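Long-range contacts in putative pyridoxal phosphate-dependent transferase (Clostridium difficile, PDB 4DGT), which is a putative transferase of the aminotransferase class I and II family that binds pyridoxal-5'-phosphate: residues V77-R82 with A283-G288; N160-V165 with H196-I201; I210-K215 with F295-E300; V352-G357 with Q368-A373. One frame throughout, in Å; residues are numbered along the deposited sequence. Where two conformers were deposited one is given.

Overall arrangement
Four contacts sample different layers of this pyridoxal phosphate-dependent fold. Interaction 1 packs helix 70-84 against helix 275-287, and its long chain closure encloses interaction 2, which lies where the neighbouring inner strands 165-171 and 199-203 of the mixed seven-stranded sheet begin, with its centre about 33 Å away. Interaction 3 alternates with interaction 1 along the chain, their centres about 18 Å apart; helix 289-313 directly follows helix 275-287. Interaction 4 comes last, in the antiparallel sheet, its centre about 19 Å from that of interaction 3. These two meet where Leu-299 packs on Leu-372 and Phe-295 on Ala-373, bringing loop 210-215, helix 289-313 and the antiparallel sheet together.

Interaction 1 (V77-R82 with A283-G288); sequences VNWLYR and ASYNNG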
loop_
_atom_site.group_PDB
_atom_site.type_symbol
_atom_site.label_atom_id
_atom_site.label_comp_id
_atom_site.label_asym_id
_atom_site.label_seq_id
_atom_site.Cartn_x
_atom_site.Cartn_y
_atom_site.Cartn_z
ATOM N N VAL A 77 1.033 -13.529 16.364
ATOM C CA VAL A 77 0.348 -14.337 17.375
ATOM C C VAL A 77 1.183 -14.412 18.656
ATOM O O VAL A 77 0.653 -14.228 19.761
ATOM C CB VAL A 77 0.028 -15.785 16.858
ATOM C CG1 VAL A 77 -0.441 -16.719 17.957
ATOM C CG2 VAL A 77 -0.986 -15.779 15.704
ATOM N N ASN A 78 2.476 -14.672 18.494
ATOM C CA ASN A 78 3.285 -14.845 19.623
ATOM C C ASN A 78 3.497 -13.568 20.393
ATOM O O ASN A 78 3.619 -13.582 21.626
ATOM C CB ASN A 78 4.626 -15.499 19.257
ATOM C CG ASN A 78 4.477 -16.990 18.972
ATOM O OD1 ASN A 78 3.573 -17.643 19.518
ATOM N ND2 ASN A 78 5.300 -17.526 18.043
ATOM N N TRP A 79 3.621 -12.447 19.671
ATOM C CA TRP A 79 3.739 -11.123 20.299
ATOM C C TRP A 79 2.503 -10.833 21.177
ATOM O O TRP A 79 2.598 -10.492 22.343
ATOM C CB TRP A 79 3.868 -10.065 19.250
ATOM C CG TRP A 79 4.145 -8.682 19.821
ATOM C CD1 TRP A 79 3.235 -7.623 19.991
ATOM C CD2 TRP A 79 5.426 -8.154 20.252
ATOM N NE1 TRP A 79 3.866 -6.524 20.493
ATOM C CE2 TRP A 79 5.192 -6.797 20.696
ATOM C CE3 TRP A 79 6.715 -8.688 20.353
ATOM C CZ2 TRP A 79 6.203 -6.009 21.185
ATOM C CZ3 TRP A 79 7.731 -7.880 20.809
ATOM C CH2 TRP A 79 7.466 -6.560 21.249
ATOM N N LEU A 80 1.335 -10.998 20.592
ATOM C CA LEU A 80 0.102 -10.634 21.295
ATOM C C LEU A 80 -0.032 -11.533 22.542
ATOM O O LEU A 80 -0.522 -11.079 23.578
ATOM C CB LEU A 80 -1.105 -10.789 20.372
ATOM C CG LEU A 80 -1.459 -9.570 19.516
ATOM C CD1 LEU A 80 -0.321 -8.910 18.771
ATOM C CD2 LEU A 80 -2.560 -9.962 18.516
ATOM N N TYR A 81 0.319 -12.805 22.434
ATOM C CA TYR A 81 0.248 -13.719 23.588
ATOM C C TYR A 81 1.208 -13.360 24.683
ATOM O O TYR A 81 0.784 -13.169 25.846
ATOM C CB TYR A 81 0.577 -15.106 23.012
ATOM C CG TYR A 81 0.503 -16.312 23.893
ATOM C CD1 TYR A 81 -0.236 -16.324 25.067
ATOM C CD2 TYR A 81 1.148 -17.496 23.506
ATOM C CE1 TYR A 81 -0.296 -17.479 25.841
ATOM C CE2 TYR A 81 1.087 -18.638 24.280
ATOM C CZ TYR A 81 0.357 -18.622 25.438
ATOM O OH TYR A 81 0.326 -19.791 26.174
ATOM N N ARG A 82 2.476 -13.141 24.346
ATOM C CA ARG A 82 3.461 -12.968 25.404
ATOM C C ARG A 82 3.423 -11.553 25.939
ATOM O O ARG A 82 3.688 -11.372 27.122
ATOM C CB ARG A 82 4.857 -13.432 24.998
ATOM C CG ARG A 82 5.689 -12.457 24.213
ATOM C CD ARG A 82 6.957 -13.106 23.741
ATOM N NE ARG A 82 7.866 -12.217 23.055
ATOM C CZ ARG A 82 7.911 -12.070 21.741
ATOM N NH1 ARG A 82 7.009 -12.679 20.987
ATOM N NH2 ARG A 82 8.822 -11.292 21.203
ATOM N N ALA A 283 10.869 -9.670 12.054
ATOM C CA ALA A 283 12.086 -9.414 12.841
ATOM C C ALA A 283 11.798 -8.561 14.102
ATOM O O ALA A 283 12.394 -8.813 15.178
ATOM C CB ALA A 283 13.136 -8.734 11.981
ATOM N N SER A 284 10.958 -7.532 13.953
ATOM C CA SER A 284 10.655 -6.644 15.077
ATOM C C SER A 284 9.955 -7.443 16.181
ATOM O O SER A 284 10.358 -7.349 17.334
ATOM C CB SER A 284 9.872 -5.406 14.671
ATOM O OG SER A 284 8.555 -5.690 14.309
ATOM N N TYR A 285 8.972 -8.258 15.856
ATOM C CA TYR A 285 8.251 -8.981 16.931
ATOM C C TYR A 285 9.082 -10.117 17.486
ATOM O O TYR A 285 9.080 -10.332 18.743
ATOM C CB TYR A 285 6.922 -9.459 16.448
ATOM C CG TYR A 285 5.878 -8.352 16.278
ATOM C CD1 TYR A 285 5.729 -7.323 17.211
ATOM C CD2 TYR A 285 5.002 -8.361 15.213
ATOM C CE1 TYR A 285 4.742 -6.367 17.047
ATOM C CE2 TYR A 285 4.009 -7.376 15.070
ATOM C CZ TYR A 285 3.884 -6.374 16.011
ATOM O OH TYR A 285 2.869 -5.381 15.927
ATOM N N ASN A 286 9.782 -10.857 16.624
ATOM C CA ASN A 286 10.574 -11.980 17.164
ATOM C C ASN A 286 11.831 -11.532 17.892
ATOM O O ASN A 286 12.230 -12.143 18.910
ATOM C CB ASN A 286 10.908 -12.988 16.057
ATOM C CG ASN A 286 9.736 -13.852 15.643
ATOM O OD1 ASN A 286 8.721 -13.944 16.318
ATOM N ND2 ASN A 286 9.899 -14.521 14.513
ATOM N N ASN A 287 12.445 -10.426 17.470
ATOM C CA ASN A 287 13.734 -10.078 18.010
ATOM C C ASN A 287 13.812 -8.709 18.621
ATOM O O ASN A 287 14.864 -8.397 19.222
ATOM C CB ASN A 287 14.777 -10.177 16.901
ATOM C CG ASN A 287 14.798 -11.542 16.265
ATOM O OD1 ASN A 287 14.533 -11.658 15.050
ATOM N ND2 ASN A 287 15.020 -12.559 17.042
ATOM N N GLY A 288 12.737 -7.912 18.521
ATOM C CA GLY A 288 12.821 -6.490 18.975
ATOM C C GLY A 288 12.484 -6.177 20.423
ATOM O O GLY A 288 12.569 -4.999 20.784
HETATM O O HOH W 1 7.200 -16.458 16.482
HETATM O O HOH W 2 6.955 -12.891 18.167
#
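Trp-79 and Tyr-285 meet where helices 70-84 and 275-287 cross, the axes of segments 77-82 and 283-287 passing 9.5 Å apart at 43°. This is a helix-helix packing, with the CA atoms of Trp-79 and Tyr-285 6.0 Å apart, and it is carried by two aromatic residues and one arginine. For Trp-79, chi1 of -174° (CG anti to the backbone N) sends the indole across the gap; the two side chains cross at about a right angle, yet the five-membered ring and the phenol ring are inclined by only 38°, an oblique pairing. Lower down the stem, the Trp-79 CB lies over the phenol face, 4.2 Å from the centroid of the Tyr-285 ring, in a CH-pi contact. The polar atoms of the pair are bonded outside the contact: Trp-79 NE1 to the carboxylate of Asp-208, and Tyr-285 OH to the hydroxyl of Tyr-249. On the exposed side, the extended chain of Arg-82 carries its guanidinium to the last turn of helix 275-287. There NH2 of Arg-82 donates to O of Tyr-285 at 2.7 Å, with the carbonyl close to the guanidinium plane and the donor nearly along the C=O axis. Glu-289 pairs with NE of the same arginine. OD1 of Asn-286 takes two water bonds, one water accepting from Arg-82 NH1 and the other from Asn-78 ND2.

Interaction 2 (N160-V165 with H196-I201); sequences NKIKDV and HNVKII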
loop_
_atom_site.group_PDB
_atom_site.type_symbol
_atom_site.label_atom_id
_atom_site.label_comp_id
_atom_site.label_asym_id
_atom_site.label_seq_id
_atom_site.Cartn_x
_atom_site.Cartn_y
_atom_site.Cartn_z
ATOM N N ASN A 160 -26.499 8.093 26.145
ATOM C CA ASN A 160 -27.506 9.021 25.564
ATOM C C ASN A 160 -27.513 9.093 24.065
ATOM O O ASN A 160 -28.523 9.475 23.479
ATOM C CB ASN A 160 -27.271 10.425 26.058
ATOM C CG ASN A 160 -27.591 10.582 27.535
ATOM O OD1 ASN A 160 -28.389 9.852 28.097
ATOM N ND2 ASN A 160 -26.968 11.534 28.163
ATOM N N LYS A 161 -26.408 8.733 23.448
ATOM C CA LYS A 161 -26.200 8.897 21.992
ATOM C C LYS A 161 -26.092 7.568 21.253
ATOM O O LYS A 161 -26.019 7.583 20.008
ATOM C CB LYS A 161 -24.953 9.752 21.707
ATOM C CG LYS A 161 -25.013 11.225 22.074
ATOM C CD LYS A 161 -23.619 11.840 21.996
ATOM C CE LYS A 161 -23.617 13.308 22.325
ATOM N NZ LYS A 161 -22.219 13.778 22.510
ATOM N N ILE A 162 -26.133 6.434 21.961
ATOM C CA ILE A 162 -25.686 5.137 21.395
ATOM C C ILE A 162 -26.815 4.475 20.578
ATOM O O ILE A 162 -26.557 3.544 19.806
ATOM C CB ILE A 162 -25.141 4.144 22.504
ATOM C CG1 ILE A 162 -24.371 2.923 21.933
ATOM C CG2 ILE A 162 -26.274 3.656 23.384
ATOM C CD1 ILE A 162 -22.929 3.139 21.509
ATOM N N LYS A 163 -28.046 4.927 20.790
ATOM C CA LYS A 163 -29.206 4.132 20.361
ATOM C C LYS A 163 -29.253 3.869 18.849
ATOM O O LYS A 163 -29.656 2.772 18.440
ATOM C CB LYS A 163 -30.513 4.735 20.888
ATOM C CG LYS A 163 -30.977 6.041 20.246
ATOM C CD LYS A 163 -32.435 6.339 20.633
ATOM C CE LYS A 163 -33.159 7.246 19.628
ATOM N NZ LYS A 163 -33.586 6.609 18.334
ATOM N N ASP A 164 -28.775 4.806 18.029
ATOM C CA ASP A 164 -28.781 4.598 16.571
ATOM C C ASP A 164 -27.390 4.526 15.966
ATOM O O ASP A 164 -27.192 4.694 14.762
ATOM C CB ASP A 164 -29.563 5.713 15.924
ATOM C CG ASP A 164 -31.059 5.610 16.229
ATOM O OD1 ASP A 164 -31.607 6.529 16.868
ATOM O OD2 ASP A 164 -31.657 4.585 15.850
ATOM N N VAL A 165 -26.433 4.257 16.813
ATOM C CA VAL A 165 -25.069 4.122 16.349
ATOM C C VAL A 165 -24.824 2.695 15.901
ATOM O O VAL A 165 -25.374 1.739 16.488
ATOM C CB VAL A 165 -24.098 4.480 17.476
ATOM C CG1 VAL A 165 -22.693 4.015 17.241
ATOM C CG2 VAL A 165 -24.093 6.003 17.671
ATOM N N HIS A 196 -26.326 -2.595 23.158
ATOM C CA HIS A 196 -26.919 -1.934 22.004
ATOM C C HIS A 196 -26.555 -2.516 20.667
ATOM O O HIS A 196 -26.834 -1.932 19.614
ATOM C CB HIS A 196 -26.596 -0.448 22.023
ATOM C CG HIS A 196 -27.196 0.257 23.157
ATOM N ND1 HIS A 196 -28.459 0.738 23.096
ATOM C CD2 HIS A 196 -26.747 0.471 24.458
ATOM C CE1 HIS A 196 -28.796 1.263 24.296
ATOM N NE2 HIS A 196 -27.747 1.103 25.136
ATOM N N ASN A 197 -25.921 -3.686 20.643
ATOM C CA ASN A 197 -25.499 -4.380 19.446
ATOM C C ASN A 197 -24.660 -3.501 18.519
ATOM O O ASN A 197 -24.811 -3.519 17.279
ATOM C CB ASN A 197 -26.749 -4.996 18.789
ATOM C CG ASN A 197 -27.414 -6.037 19.730
ATOM O OD1 ASN A 197 -26.859 -7.102 19.932
ATOM N ND2 ASN A 197 -28.530 -5.661 20.424
ATOM N N VAL A 198 -23.734 -2.763 19.144
ATOM C CA VAL A 198 -22.743 -1.928 18.484
ATOM C C VAL A 198 -21.380 -2.618 18.510
ATOM O O VAL A 198 -20.883 -2.906 19.567
ATOM C CB VAL A 198 -22.635 -0.592 19.188
ATOM C CG1 VAL A 198 -21.498 0.224 18.554
ATOM C CG2 VAL A 198 -23.953 0.173 19.099
ATOM N N LYS A 199 -20.824 -2.886 17.346
ATOM C CA LYS A 199 -19.488 -3.430 17.196
ATOM C C LYS A 199 -18.449 -2.371 17.490
ATOM O O LYS A 199 -18.622 -1.213 17.129
ATOM C CB LYS A 199 -19.273 -3.954 15.795
ATOM C CG LYS A 199 -18.006 -4.778 15.626
ATOM C CD LYS A 199 -18.205 -6.065 14.814
ATOM C CE LYS A 199 -18.817 -7.228 15.561
ATOM N NZ LYS A 199 -18.142 -8.584 15.372
ATOM N N ILE A 200 -17.359 -2.775 18.136
ATOM C CA ILE A 200 -16.257 -1.863 18.444
ATOM C C ILE A 200 -15.098 -2.134 17.458
ATOM O O ILE A 200 -14.692 -3.252 17.282
ATOM C CB ILE A 200 -15.765 -1.962 19.919
ATOM C CG1 ILE A 200 -16.923 -1.619 20.896
ATOM C CG2 ILE A 200 -14.511 -1.078 20.137
ATOM C CD1 ILE A 200 -16.548 -1.511 22.336
ATOM N N ILE A 201 -14.539 -1.078 16.872
ATOM C CA ILE A 201 -13.254 -1.150 16.153
ATOM C C ILE A 201 -12.275 -0.498 17.099
ATOM O O ILE A 201 -12.447 0.676 17.463
ATOM C CB ILE A 201 -13.286 -0.380 14.829
ATOM C CG1 ILE A 201 -14.281 -1.039 13.832
ATOM C CG2 ILE A 201 -11.865 -0.253 14.194
ATOM C CD1 ILE A 201 -14.434 -0.313 12.492
HETATM O O HOH W 3 -27.273 0.946 18.753
HETATM O O HOH W 4 -26.496 -0.990 16.356
#
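Ile-162 sets one methyl over the imidazole of His-196: CG2 of Ile-162 is 3.3 Å from the centroid of the His-196 ring and only 7° off its normal, a CH-pi contact over the centre of the face. The division of labour within the isoleucine follows from chi1 of -167°, which turns CG1 anti to the backbone N and leaves CG2 to meet the ring. The other branch runs on to Val-198, with CD1 of Ile-162 4.0 Å from CG2 of Val-198. His-196 and Val-198 are spaced by Asn-197, whose positive phi makes it the C-prime residue of the Schellman motif that ends helix 183-195. That helix is the connection in a beta-alpha-beta crossover between the parallel neighbours 165-171 and 199-203, so the contact closes one end of the unit, in the mixed sheet characteristic of the large domain of fold type I pyridoxal phosphate enzymes. Val-198 divides its own branches as well. CG2 of Val-198 also rests against O of Val-165 at 3.4 Å, and CG1 of Val-198 meets CG1 of Val-165 at 4.2 Å. A water lies 2.9 Å from O of Ile-162 and 3.0 Å from O of His-196.

Interaction 3 (I210-K215 with F295-E300); sequences ILKKHK and FLEYLE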
loop_
_atom_site.group_PDB
_atom_site.type_symbol
_atom_site.label_atom_id
_atom_site.label_comp_id
_atom_site.label_asym_id
_atom_site.label_seq_id
_atom_site.Cartn_x
_atom_site.Cartn_y
_atom_site.Cartn_z
ATOM N N ILE A 210 3.836 1.808 26.458
ATOM C CA ILE A 210 3.120 1.826 27.739
ATOM C C ILE A 210 4.163 2.071 28.831
ATOM O O ILE A 210 5.190 1.388 28.902
ATOM C CB ILE A 210 2.398 0.474 28.030
ATOM C CG1 ILE A 210 1.489 0.030 26.871
ATOM C CG2 ILE A 210 1.657 0.572 29.387
ATOM C CD1 ILE A 210 0.245 0.876 26.661
ATOM N N LEU A 211 3.870 3.030 29.706
ATOM C CA LEU A 211 4.842 3.420 30.725
ATOM C C LEU A 211 4.709 2.585 31.995
ATOM O O LEU A 211 3.821 1.776 32.107
ATOM C CB LEU A 211 4.769 4.908 30.976
ATOM C CG LEU A 211 5.265 5.846 29.831
ATOM C CD1 LEU A 211 6.558 5.381 29.213
ATOM C CD2 LEU A 211 4.359 5.946 28.667
ATOM N N LYS A 212 5.658 2.768 32.904
ATOM C CA LYS A 212 5.659 1.974 34.165
ATOM C C LYS A 212 4.367 2.191 34.947
ATOM O O LYS A 212 3.784 3.269 34.979
ATOM C CB LYS A 212 6.858 2.300 35.070
ATOM C CG LYS A 212 8.112 1.740 34.515
ATOM C CD LYS A 212 9.364 2.309 35.203
ATOM C CE LYS A 212 10.544 2.406 34.220
ATOM N NZ LYS A 212 11.930 2.138 34.736
ATOM N N LYS A 213 3.929 1.098 35.553
ATOM C CA LYS A 213 2.706 1.007 36.338
ATOM C C LYS A 213 1.445 0.931 35.530
ATOM O O LYS A 213 0.361 0.961 36.083
ATOM C CB LYS A 213 2.572 2.158 37.346
ATOM C CG LYS A 213 3.796 2.314 38.249
ATOM C CD LYS A 213 3.470 3.198 39.429
ATOM C CE LYS A 213 3.170 4.635 39.057
ATOM N NZ LYS A 213 2.959 5.510 40.278
ATOM N N HIS A 214 1.571 0.838 34.190
ATOM C CA HIS A 214 0.392 0.689 33.344
ATOM C C HIS A 214 0.573 -0.525 32.495
ATOM O O HIS A 214 1.700 -0.988 32.272
ATOM C CB HIS A 214 0.168 1.972 32.490
ATOM C CG HIS A 214 -0.076 3.155 33.350
ATOM N ND1 HIS A 214 -1.314 3.431 33.859
ATOM C CD2 HIS A 214 0.795 4.079 33.903
ATOM C CE1 HIS A 214 -1.199 4.477 34.705
ATOM N NE2 HIS A 214 0.070 4.856 34.732
ATOM N N LYS A 215 -0.574 -1.070 32.035
ATOM C CA LYS A 215 -0.611 -2.304 31.224
ATOM C C LYS A 215 -1.661 -2.151 30.156
ATOM O O LYS A 215 -2.817 -1.851 30.450
ATOM C CB LYS A 215 -0.892 -3.581 32.070
ATOM C CG LYS A 215 -0.864 -4.836 31.190
ATOM C CD LYS A 215 -0.454 -6.169 31.764
ATOM C CE LYS A 215 -0.551 -7.257 30.680
ATOM N NZ LYS A 215 0.658 -7.418 29.816
ATOM N N PHE A 295 13.925 1.276 24.874
ATOM C CA PHE A 295 13.223 2.451 24.403
ATOM C C PHE A 295 12.264 3.005 25.459
ATOM O O PHE A 295 12.233 4.216 25.723
ATOM C CB PHE A 295 12.501 2.204 23.061
ATOM C CG PHE A 295 11.486 3.272 22.746
ATOM C CD1 PHE A 295 11.822 4.503 22.247
ATOM C CD2 PHE A 295 10.157 3.020 22.998
ATOM C CE1 PHE A 295 10.879 5.465 21.979
ATOM C CE2 PHE A 295 9.201 3.978 22.757
ATOM C CZ PHE A 295 9.565 5.223 22.274
ATOM N N LEU A 296 11.532 2.121 26.116
ATOM C CA LEU A 296 10.527 2.557 27.083
ATOM C C LEU A 296 11.200 3.161 28.304
ATOM O O LEU A 296 10.668 4.089 28.856
ATOM C CB LEU A 296 9.592 1.439 27.472
ATOM C CG LEU A 296 8.704 0.907 26.349
ATOM C CD1 LEU A 296 8.019 -0.380 26.769
ATOM C CD2 LEU A 296 7.709 1.959 25.925
ATOM N N GLU A 297 12.394 2.705 28.653
ATOM C CA GLU A 297 13.149 3.350 29.787
ATOM C C GLU A 297 13.631 4.737 29.405
ATOM O O GLU A 297 13.482 5.693 30.147
ATOM C CB GLU A 297 14.324 2.444 30.153
ATOM C CG GLU A 297 13.902 1.186 30.875
ATOM C CD GLU A 297 13.573 1.395 32.368
ATOM O OE1 GLU A 297 13.838 2.489 32.918
ATOM O OE2 GLU A 297 13.062 0.434 33.039
ATOM N N TYR A 298 14.136 4.861 28.170
ATOM C CA TYR A 298 14.580 6.130 27.694
ATOM C C TYR A 298 13.381 7.130 27.587
ATOM O O TYR A 298 13.461 8.300 27.961
ATOM C CB TYR A 298 15.284 5.971 26.364
ATOM C CG TYR A 298 16.101 7.173 25.941
ATOM C CD1 TYR A 298 17.425 7.293 26.339
ATOM C CD2 TYR A 298 15.555 8.170 25.153
ATOM C CE1 TYR A 298 18.193 8.392 25.966
ATOM C CE2 TYR A 298 16.287 9.275 24.785
ATOM C CZ TYR A 298 17.610 9.402 25.198
ATOM O OH TYR A 298 18.359 10.518 24.823
ATOM N N LEU A 299 12.266 6.647 27.041
ATOM C CA LEU A 299 11.099 7.466 26.880
ATOM C C LEU A 299 10.592 7.975 28.229
ATOM O O LEU A 299 10.268 9.145 28.394
ATOM C CB LEU A 299 9.983 6.657 26.194
ATOM C CG LEU A 299 8.623 7.357 26.076
ATOM C CD1 LEU A 299 8.695 8.624 25.189
ATOM C CD2 LEU A 299 7.574 6.346 25.548
ATOM N N GLU A 300 10.499 7.073 29.191
ATOM C CA GLU A 300 10.023 7.507 30.506
ATOM C C GLU A 300 10.912 8.572 31.136
ATOM O O GLU A 300 10.403 9.549 31.704
ATOM C CB GLU A 300 9.853 6.352 31.437
ATOM C CG GLU A 300 9.035 6.802 32.663
ATOM C CD GLU A 300 7.940 5.839 33.122
ATOM O OE1 GLU A 300 7.820 4.692 32.578
ATOM O OE2 GLU A 300 7.267 6.212 34.128
HETATM O O HOH W 5 4.685 5.776 34.572
#
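Glu-300 reaches from helix 289-313 to the backbone of Lys-212, its OE1 accepting the peptide N-H of Lys-212 at 2.9 Å in an almost straight bond on the syn lone pair. The Glu-300 CB already points at the loop; with CG anti to the backbone N (chi1 -166°) and a bend at chi2 the carboxylate comes alongside Leu-211, whose CB is 3.5 Å from OE1 of Glu-300. The other oxygen, OE2, forms a salt bridge with Lys-321 and accepts from a water that donates to O of Lys-212 at 2.7 Å. Both ends of one residue's backbone are held by the same carboxylate, directly or through water. Residues 211-214 form a type II beta turn, with Lys-212 and Lys-213 at its corners, in the loop between strand 199-203 and helix 224-229; the contact fastens that turn to the long helix. The ammonium group of Lys-212 goes to another acidic residue, one helical turn earlier. Although the CB of Glu-297 points away, a fold at chi2 (-78°) swings its carboxylate back, and NZ of Lys-212 sits 2.7 Å from both OE1 and OE2 of Glu-297, 28° out of the carboxylate plane. This two-pronged salt bridge is at the exposed side. Inward, Leu-211 and Leu-299 cross at about a right angle, CD1 of Leu-211 being 3.9 Å from CD2 of Leu-299.

Interaction 4 (V352-G357 with Q368-A373); sequences VALNQG and QRINLA
Asn-355 and Arg-369 form a hydrogen-bonded pair of an antiparallel hairpin, with N of Asn-355 donating to O of Arg-369 at 3.0 Å and N of Arg-369 to O of Asn-355 at 2.9 Å. The hairpin's sheet is consistent with the small domain of fold type I pyridoxal phosphate enzymes. The next pair, Gln-356 with Gln-368, is non-hydrogen-bonded along the backbone but joined through its side chains. NE2 of Gln-368 gives a short 2.6 Å bond to OE1 of Gln-356, standing 49° above that carbonyl's plane; the packing is tight, OE1 of Gln-356 and OE1 of Gln-368 lying 3.1 Å apart without bonding. The asparagine and arginine run side by side on the other face. Their side-chain nitrogens do not bond to each other; a water accepts from NE of Arg-369 at 2.8 Å and, weakly, from ND2 of Asn-355. Arg-369 also binds Asn-175 through NH1 and the Trp-38 carbonyl through NH2, its side chain about 5 Å from the bound pyridoxal-5'-phosphate. Apolar packing adds CD2 of Leu-354 against CG1 of Ile-370, 4.2 Å apart. Helix 339-350 packs on Leu-354, Gln-356 and Gln-368, helix 376-390 on Ile-370, and strand 327-331 flanks strand 367-371 on its other side.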
loop_
_atom_site.group_PDB
_atom_site.type_symbol
_atom_site.label_atom_id
_atom_site.label_comp_id
_atom_site.label_asym_id
_atom_site.label_seq_id
_atom_site.Cartn_x
_atom_site.Cartn_y
_atom_site.Cartn_z
ATOM N N VAL A 352 9.453 26.204 16.527
ATOM C CA VAL A 352 9.215 24.853 16.887
ATOM C C VAL A 352 7.844 24.457 16.304
ATOM O O VAL A 352 6.926 25.313 16.277
ATOM C CB VAL A 352 9.371 24.677 18.434
ATOM C CG1 VAL A 352 8.390 25.553 19.262
ATOM C CG2 VAL A 352 9.326 23.245 18.842
ATOM N N ALA A 353 7.744 23.232 15.821
ATOM C CA ALA A 353 6.482 22.690 15.252
ATOM C C ALA A 353 5.899 21.611 16.152
ATOM O O ALA A 353 6.427 20.506 16.285
ATOM C CB ALA A 353 6.765 22.148 13.874
ATOM N N LEU A 354 4.786 21.954 16.788
ATOM C CA LEU A 354 4.033 21.037 17.642
ATOM C C LEU A 354 2.717 20.785 16.943
ATOM O O LEU A 354 2.362 21.548 16.052
ATOM C CB LEU A 354 3.726 21.673 18.965
ATOM C CG LEU A 354 4.830 22.391 19.744
ATOM C CD1 LEU A 354 4.376 22.887 21.101
ATOM C CD2 LEU A 354 5.999 21.430 19.804
ATOM N N ASN A 355 1.987 19.736 17.306
ATOM C CA ASN A 355 0.673 19.526 16.699
ATOM C C ASN A 355 -0.361 20.406 17.441
ATOM O O ASN A 355 -0.531 20.283 18.609
ATOM C CB ASN A 355 0.206 18.066 16.750
ATOM C CG ASN A 355 0.874 17.175 15.726
ATOM O OD1 ASN A 355 0.328 16.881 14.674
ATOM N ND2 ASN A 355 1.995 16.664 16.074
ATOM N N GLN A 356 -1.062 21.237 16.718
ATOM C CA GLN A 356 -2.087 22.086 17.295
ATOM C C GLN A 356 -3.211 21.257 17.900
ATOM O O GLN A 356 -3.732 20.324 17.266
ATOM C CB GLN A 356 -2.582 22.987 16.162
ATOM C CG GLN A 356 -1.407 23.794 15.561
ATOM C CD GLN A 356 -0.558 24.568 16.638
ATOM O OE1 GLN A 356 -1.159 25.339 17.400
ATOM N NE2 GLN A 356 0.849 24.384 16.693
ATOM N N GLY A 357 -3.570 21.549 19.148
ATOM C CA GLY A 357 -4.585 20.797 19.858
ATOM C C GLY A 357 -5.962 20.765 19.158
ATOM O O GLY A 357 -6.695 19.744 19.176
ATOM N N GLN A 368 -1.420 21.753 22.905
ATOM C CA GLN A 368 -0.484 21.362 21.887
ATOM C C GLN A 368 0.064 19.963 22.231
ATOM O O GLN A 368 0.186 19.608 23.454
ATOM C CB GLN A 368 0.694 22.348 21.833
ATOM C CG GLN A 368 0.326 23.819 21.635
ATOM C CD GLN A 368 -0.032 24.120 20.186
ATOM O OE1 GLN A 368 0.652 23.661 19.267
ATOM N NE2 GLN A 368 -1.063 24.910 19.956
ATOM N N ARG A 369 0.347 19.167 21.194
ATOM C CA ARG A 369 0.884 17.814 21.368
ATOM C C ARG A 369 2.378 17.849 20.972
ATOM O O ARG A 369 2.712 18.336 19.866
ATOM C CB ARG A 369 0.172 16.817 20.507
ATOM C CG ARG A 369 0.425 15.390 20.936
ATOM C CD ARG A 369 -0.113 14.420 19.916
ATOM N NE ARG A 369 0.696 14.401 18.714
ATOM C CZ ARG A 369 0.379 13.727 17.637
ATOM N NH1 ARG A 369 -0.688 12.944 17.603
ATOM N NH2 ARG A 369 1.191 13.781 16.596
ATOM N N ILE A 370 3.248 17.298 21.831
ATOM C CA ILE A 370 4.686 17.284 21.626
ATOM C C ILE A 370 5.176 15.830 21.542
ATOM O O ILE A 370 4.823 14.966 22.411
ATOM C CB ILE A 370 5.451 17.931 22.795
ATOM C CG1 ILE A 370 4.773 19.252 23.180
ATOM C CG2 ILE A 370 6.919 18.172 22.398
ATOM C CD1 ILE A 370 5.460 19.987 24.314
ATOM N N ASN A 371 5.963 15.513 20.519
ATOM C CA ASN A 371 6.504 14.166 20.319
ATOM C C ASN A 371 7.811 14.000 21.078
ATOM O O ASN A 371 8.786 14.666 20.746
ATOM C CB ASN A 371 6.729 13.985 18.810
ATOM C CG ASN A 371 7.276 12.626 18.428
ATOM O OD1 ASN A 371 7.931 11.931 19.197
ATOM N ND2 ASN A 371 7.086 12.287 17.161
ATOM N N LEU A 372 7.856 13.093 22.079
ATOM C CA LEU A 372 9.056 12.920 22.925
ATOM C C LEU A 372 9.935 11.758 22.502
ATOM O O LEU A 372 10.898 11.387 23.206
ATOM C CB LEU A 372 8.650 12.788 24.380
ATOM C CG LEU A 372 8.616 14.157 25.138
ATOM C CD1 LEU A 372 7.856 15.273 24.388
ATOM C CD2 LEU A 372 8.209 13.994 26.588
ATOM N N ALA A 373 9.670 11.135 21.361
ATOM C CA ALA A 373 10.514 10.017 20.889
ATOM C C ALA A 373 11.673 10.564 20.065
ATOM O O ALA A 373 11.754 10.371 18.833
ATOM C CB ALA A 373 9.673 9.018 20.048
HETATM O O HOH W 6 3.255 15.551 18.695
#